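Long-range contact in heme-binding protein A (Haemophilus parasuis 29755, PDB 3TPA), which probably binds glutathione as the periplasmic solute-binding component of an ABC transporter, although it carries the name of a heme-binding protein: residues S22-A34 / V114-N126. The protein carries 1 engineered substitution. Residues are numbered along the deposited sequence; the frame is centred on the assembly and turned at random.
Sequences SPAITNDANDFNA and VSAGTYFYFNWMN
Ile25 fills the tight end of this contact. Its CG2 lies 3.5 Å from Tyr119 CE1 and packs on Gly117 CA; its CD1 reaches Ser115 CB. CG1 sits between backbone N and carbonyl carbon (chi1 59°), leaving CG2 to meet the tyrosine. Ile25 CA is 3.4 Å from Thr118 O, a CA-H...O contact. Ser115 OG bonds to Asp183 OD2, and Tyr119 OH to His112 backbone O.

The other end is the solvent side, close but less buried. Asn27 CB lies over one face of the Phe120 ring, 3.6 Å from its centroid (CH-pi). Asn27 CG is anti to its backbone N (chi1 179°), which carries OD1 to the Trp124 ring edge, 3.3 Å from CH2. On the buried side, Phe32 CE2 meets Tyr121 CE1 obliquely at 3.5 Å, planes at 56°.

Three waters carry the polar link. One accepts from Phe122 N (2.8 Å) and bonds to Ala24 O. Another accepts from Tyr121 N and bonds to Ala24 O and Thr26 O. A third joins Thr118 N to Ile25 O. The loop after strand 9-14 meets helix 120-124 and its lead-in 115-119 mainly through apolar and C-H contacts and bridging water, which satisfies backbone groups at the helix start.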
# COMPACT_ATOMS: atom_id res chain seq x y z
N SER A 22 -5.03 -2.54 -17.00
CA SER A 22 -6.27 -1.86 -16.64
C SER A 22 -6.36 -1.76 -15.13
O SER A 22 -6.64 -2.76 -14.47
CB SER A 22 -7.48 -2.63 -17.18
OG SER A 22 -8.72 -2.10 -16.71
N PRO A 23 -6.09 -0.57 -14.57
CA PRO A 23 -6.05 -0.40 -13.11
C PRO A 23 -7.30 -0.82 -12.37
O PRO A 23 -7.17 -1.30 -11.25
CB PRO A 23 -5.79 1.11 -12.91
CG PRO A 23 -5.88 1.74 -14.25
CD PRO A 23 -5.67 0.66 -15.27
N ALA A 24 -8.49 -0.64 -12.94
CA ALA A 24 -9.71 -0.99 -12.21
C ALA A 24 -9.75 -2.47 -11.81
O ALA A 24 -10.33 -2.83 -10.78
CB ALA A 24 -10.96 -0.64 -13.05
N ILE A 25 -9.13 -3.32 -12.62
CA ILE A 25 -9.25 -4.78 -12.41
C ILE A 25 -7.94 -5.48 -12.05
O ILE A 25 -7.79 -6.67 -12.28
CB ILE A 25 -9.87 -5.49 -13.64
CG1 ILE A 25 -9.03 -5.25 -14.89
CG2 ILE A 25 -11.29 -4.98 -13.88
CD1 ILE A 25 -9.45 -6.08 -16.09
N THR A 26 -7.02 -4.73 -11.47
CA THR A 26 -5.70 -5.25 -11.17
C THR A 26 -5.61 -5.72 -9.74
O THR A 26 -6.14 -5.08 -8.83
CB THR A 26 -4.65 -4.16 -11.38
OG1 THR A 26 -4.54 -3.87 -12.77
CG2 THR A 26 -3.29 -4.62 -10.84
N ASN A 27 -4.93 -6.85 -9.56
CA ASN A 27 -4.76 -7.49 -8.27
C ASN A 27 -3.36 -7.20 -7.77
O ASN A 27 -3.15 -6.89 -6.60
CB ASN A 27 -4.92 -9.00 -8.45
CG ASN A 27 -4.72 -9.78 -7.16
OD1 ASN A 27 -4.22 -9.26 -6.17
ND2 ASN A 27 -5.12 -11.05 -7.17
N ASP A 28 -2.42 -7.33 -8.69
CA ASP A 28 -1.00 -7.15 -8.44
C ASP A 28 -0.59 -5.69 -8.57
O ASP A 28 -0.51 -5.17 -9.67
CB ASP A 28 -0.22 -8.00 -9.45
CG ASP A 28 1.27 -7.89 -9.28
OD1 ASP A 28 1.79 -8.43 -8.28
OD2 ASP A 28 1.92 -7.27 -10.15
N ALA A 29 -0.33 -5.03 -7.45
CA ALA A 29 -0.02 -3.59 -7.47
C ALA A 29 1.11 -3.23 -8.45
O ALA A 29 1.20 -2.10 -8.94
CB ALA A 29 0.27 -3.07 -6.05
N ASN A 30 1.97 -4.18 -8.75
CA ASN A 30 3.03 -3.92 -9.72
C ASN A 30 2.56 -3.59 -11.16
O ASN A 30 3.28 -2.90 -11.87
CB ASN A 30 4.07 -5.05 -9.71
CG ASN A 30 4.93 -5.02 -8.45
OD1 ASN A 30 4.70 -5.78 -7.51
ND2 ASN A 30 5.93 -4.14 -8.42
N ASP A 31 1.38 -4.06 -11.56
CA ASP A 31 0.78 -3.73 -12.88
C ASP A 31 0.46 -2.24 -13.03
O ASP A 31 0.37 -1.73 -14.13
CB ASP A 31 -0.55 -4.48 -13.09
CG ASP A 31 -0.36 -5.95 -13.42
OD1 ASP A 31 0.77 -6.36 -13.73
OD2 ASP A 31 -1.36 -6.70 -13.40
N PHE A 32 0.21 -1.59 -11.91
CA PHE A 32 -0.13 -0.17 -11.88
C PHE A 32 0.96 0.68 -12.52
O PHE A 32 0.69 1.67 -13.18
CB PHE A 32 -0.36 0.29 -10.45
CG PHE A 32 -1.65 -0.21 -9.84
CD1 PHE A 32 -2.78 -0.40 -10.60
CD2 PHE A 32 -1.72 -0.46 -8.47
CE1 PHE A 32 -3.99 -0.85 -10.02
CE2 PHE A 32 -2.93 -0.91 -7.88
CZ PHE A 32 -4.05 -1.11 -8.65
N ASN A 33 2.22 0.28 -12.34
CA ASN A 33 3.34 1.03 -12.87
C ASN A 33 3.29 1.12 -14.41
O ASN A 33 3.78 2.07 -15.01
CB ASN A 33 4.66 0.39 -12.43
CG ASN A 33 4.95 0.64 -10.97
OD1 ASN A 33 4.62 1.70 -10.45
ND2 ASN A 33 5.55 -0.33 -10.30
N ALA A 34 2.71 0.09 -15.03
CA ALA A 34 2.58 0.02 -16.49
C ALA A 34 1.30 0.68 -17.01
O ALA A 34 1.16 0.88 -18.21
CB ALA A 34 2.62 -1.43 -16.94
N VAL A 114 -16.88 -7.20 -18.13
CA VAL A 114 -16.00 -7.15 -19.27
C VAL A 114 -14.61 -7.55 -18.77
O VAL A 114 -14.21 -7.16 -17.68
CB VAL A 114 -16.04 -5.77 -19.94
CG1 VAL A 114 -14.89 -5.59 -20.89
CG2 VAL A 114 -17.36 -5.59 -20.67
N SER A 115 -13.93 -8.37 -19.56
CA SER A 115 -12.63 -8.92 -19.19
C SER A 115 -12.72 -9.84 -17.99
O SER A 115 -11.70 -10.12 -17.35
CB SER A 115 -11.63 -7.80 -18.92
OG SER A 115 -11.29 -7.12 -20.12
N ALA A 116 -13.92 -10.31 -17.66
CA ALA A 116 -14.06 -11.18 -16.51
C ALA A 116 -13.42 -10.47 -15.33
O ALA A 116 -12.81 -11.10 -14.46
CB ALA A 116 -13.39 -12.52 -16.77
N GLY A 117 -13.56 -9.15 -15.31
CA GLY A 117 -12.89 -8.31 -14.35
C GLY A 117 -13.34 -8.50 -12.91
O GLY A 117 -14.51 -8.80 -12.65
N THR A 118 -12.40 -8.31 -11.99
CA THR A 118 -12.63 -8.40 -10.55
C THR A 118 -12.12 -7.12 -9.91
O THR A 118 -10.99 -6.70 -10.16
CB THR A 118 -11.83 -9.54 -9.97
OG1 THR A 118 -10.50 -9.45 -10.49
CG2 THR A 118 -12.42 -10.89 -10.39
N TYR A 119 -12.93 -6.50 -9.06
CA TYR A 119 -12.60 -5.18 -8.56
C TYR A 119 -11.96 -5.28 -7.19
O TYR A 119 -12.52 -4.85 -6.18
CB TYR A 119 -13.83 -4.27 -8.64
CG TYR A 119 -14.33 -4.28 -10.06
CD1 TYR A 119 -13.69 -3.53 -11.04
CD2 TYR A 119 -15.40 -5.10 -10.45
CE1 TYR A 119 -14.10 -3.57 -12.37
CE2 TYR A 119 -15.81 -5.15 -11.78
CZ TYR A 119 -15.16 -4.37 -12.73
OH TYR A 119 -15.56 -4.40 -14.05
N PHE A 120 -10.76 -5.86 -7.20
CA PHE A 120 -10.03 -6.16 -5.99
C PHE A 120 -9.92 -4.96 -5.07
O PHE A 120 -10.10 -5.07 -3.88
CB PHE A 120 -8.61 -6.63 -6.31
CG PHE A 120 -8.54 -7.95 -7.02
CD1 PHE A 120 -8.82 -9.13 -6.34
CD2 PHE A 120 -8.18 -8.01 -8.36
CE1 PHE A 120 -8.76 -10.34 -7.00
CE2 PHE A 120 -8.11 -9.21 -9.01
CZ PHE A 120 -8.40 -10.38 -8.33
N TYR A 121 -9.56 -3.81 -5.62
CA TYR A 121 -9.29 -2.66 -4.78
C TYR A 121 -10.58 -2.00 -4.30
O TYR A 121 -10.70 -1.60 -3.14
CB TYR A 121 -8.35 -1.67 -5.48
CG TYR A 121 -6.89 -1.90 -5.16
CD1 TYR A 121 -6.11 -2.75 -5.94
CD2 TYR A 121 -6.28 -1.27 -4.09
CE1 TYR A 121 -4.78 -2.96 -5.65
CE2 TYR A 121 -4.94 -1.49 -3.79
CZ TYR A 121 -4.20 -2.33 -4.57
OH TYR A 121 -2.87 -2.55 -4.28
N PHE A 122 -11.57 -1.91 -5.19
CA PHE A 122 -12.87 -1.39 -4.78
C PHE A 122 -13.32 -2.08 -3.48
O PHE A 122 -13.79 -1.43 -2.54
CB PHE A 122 -13.89 -1.61 -5.90
CG PHE A 122 -15.19 -0.88 -5.69
CD1 PHE A 122 -15.33 0.46 -6.06
CD2 PHE A 122 -16.29 -1.53 -5.15
CE1 PHE A 122 -16.53 1.13 -5.87
CE2 PHE A 122 -17.51 -0.85 -4.96
CZ PHE A 122 -17.62 0.47 -5.32
N ASN A 123 -13.17 -3.41 -3.43
CA ASN A 123 -13.56 -4.20 -2.26
C ASN A 123 -12.58 -4.10 -1.09
O ASN A 123 -12.98 -3.99 0.06
CB ASN A 123 -13.77 -5.67 -2.65
CG ASN A 123 -15.03 -5.87 -3.46
OD1 ASN A 123 -16.14 -5.88 -2.92
ND2 ASN A 123 -14.88 -5.99 -4.77
N TRP A 124 -11.29 -4.12 -1.40
CA TRP A 124 -10.28 -4.00 -0.34
C TRP A 124 -10.42 -2.69 0.43
O TRP A 124 -10.19 -2.67 1.64
CB TRP A 124 -8.87 -4.14 -0.91
CG TRP A 124 -8.55 -5.53 -1.38
CD1 TRP A 124 -9.10 -6.70 -0.92
CD2 TRP A 124 -7.63 -5.91 -2.42
NE1 TRP A 124 -8.57 -7.77 -1.59
CE2 TRP A 124 -7.67 -7.32 -2.52
CE3 TRP A 124 -6.78 -5.19 -3.26
CZ2 TRP A 124 -6.89 -8.02 -3.43
CZ3 TRP A 124 -6.01 -5.89 -4.17
CH2 TRP A 124 -6.06 -7.29 -4.24
N MET A 125 -10.80 -1.62 -0.26
CA MET A 125 -11.00 -0.31 0.36
C MET A 125 -12.43 -0.09 0.88
O MET A 125 -12.81 1.02 1.25
CB MET A 125 -10.60 0.81 -0.61
CG MET A 125 -9.18 0.68 -1.15
SD MET A 125 -7.94 0.43 0.15
CE MET A 125 -8.07 1.96 1.06
N ASN A 126 -13.21 -1.16 0.88
CA ASN A 126 -14.54 -1.17 1.49
C ASN A 126 -15.51 -0.18 0.88
O ASN A 126 -16.41 0.29 1.56
CB ASN A 126 -14.44 -0.94 3.00
CG ASN A 126 -13.40 -1.82 3.65
OD1 ASN A 126 -13.51 -3.05 3.66
ND2 ASN A 126 -12.38 -1.19 4.22
O HOH W 1 -11.17 -2.27 -7.98
O HOH W 2 -8.47 -3.56 -8.43
O HOH W 3 -9.62 -8.81 -12.98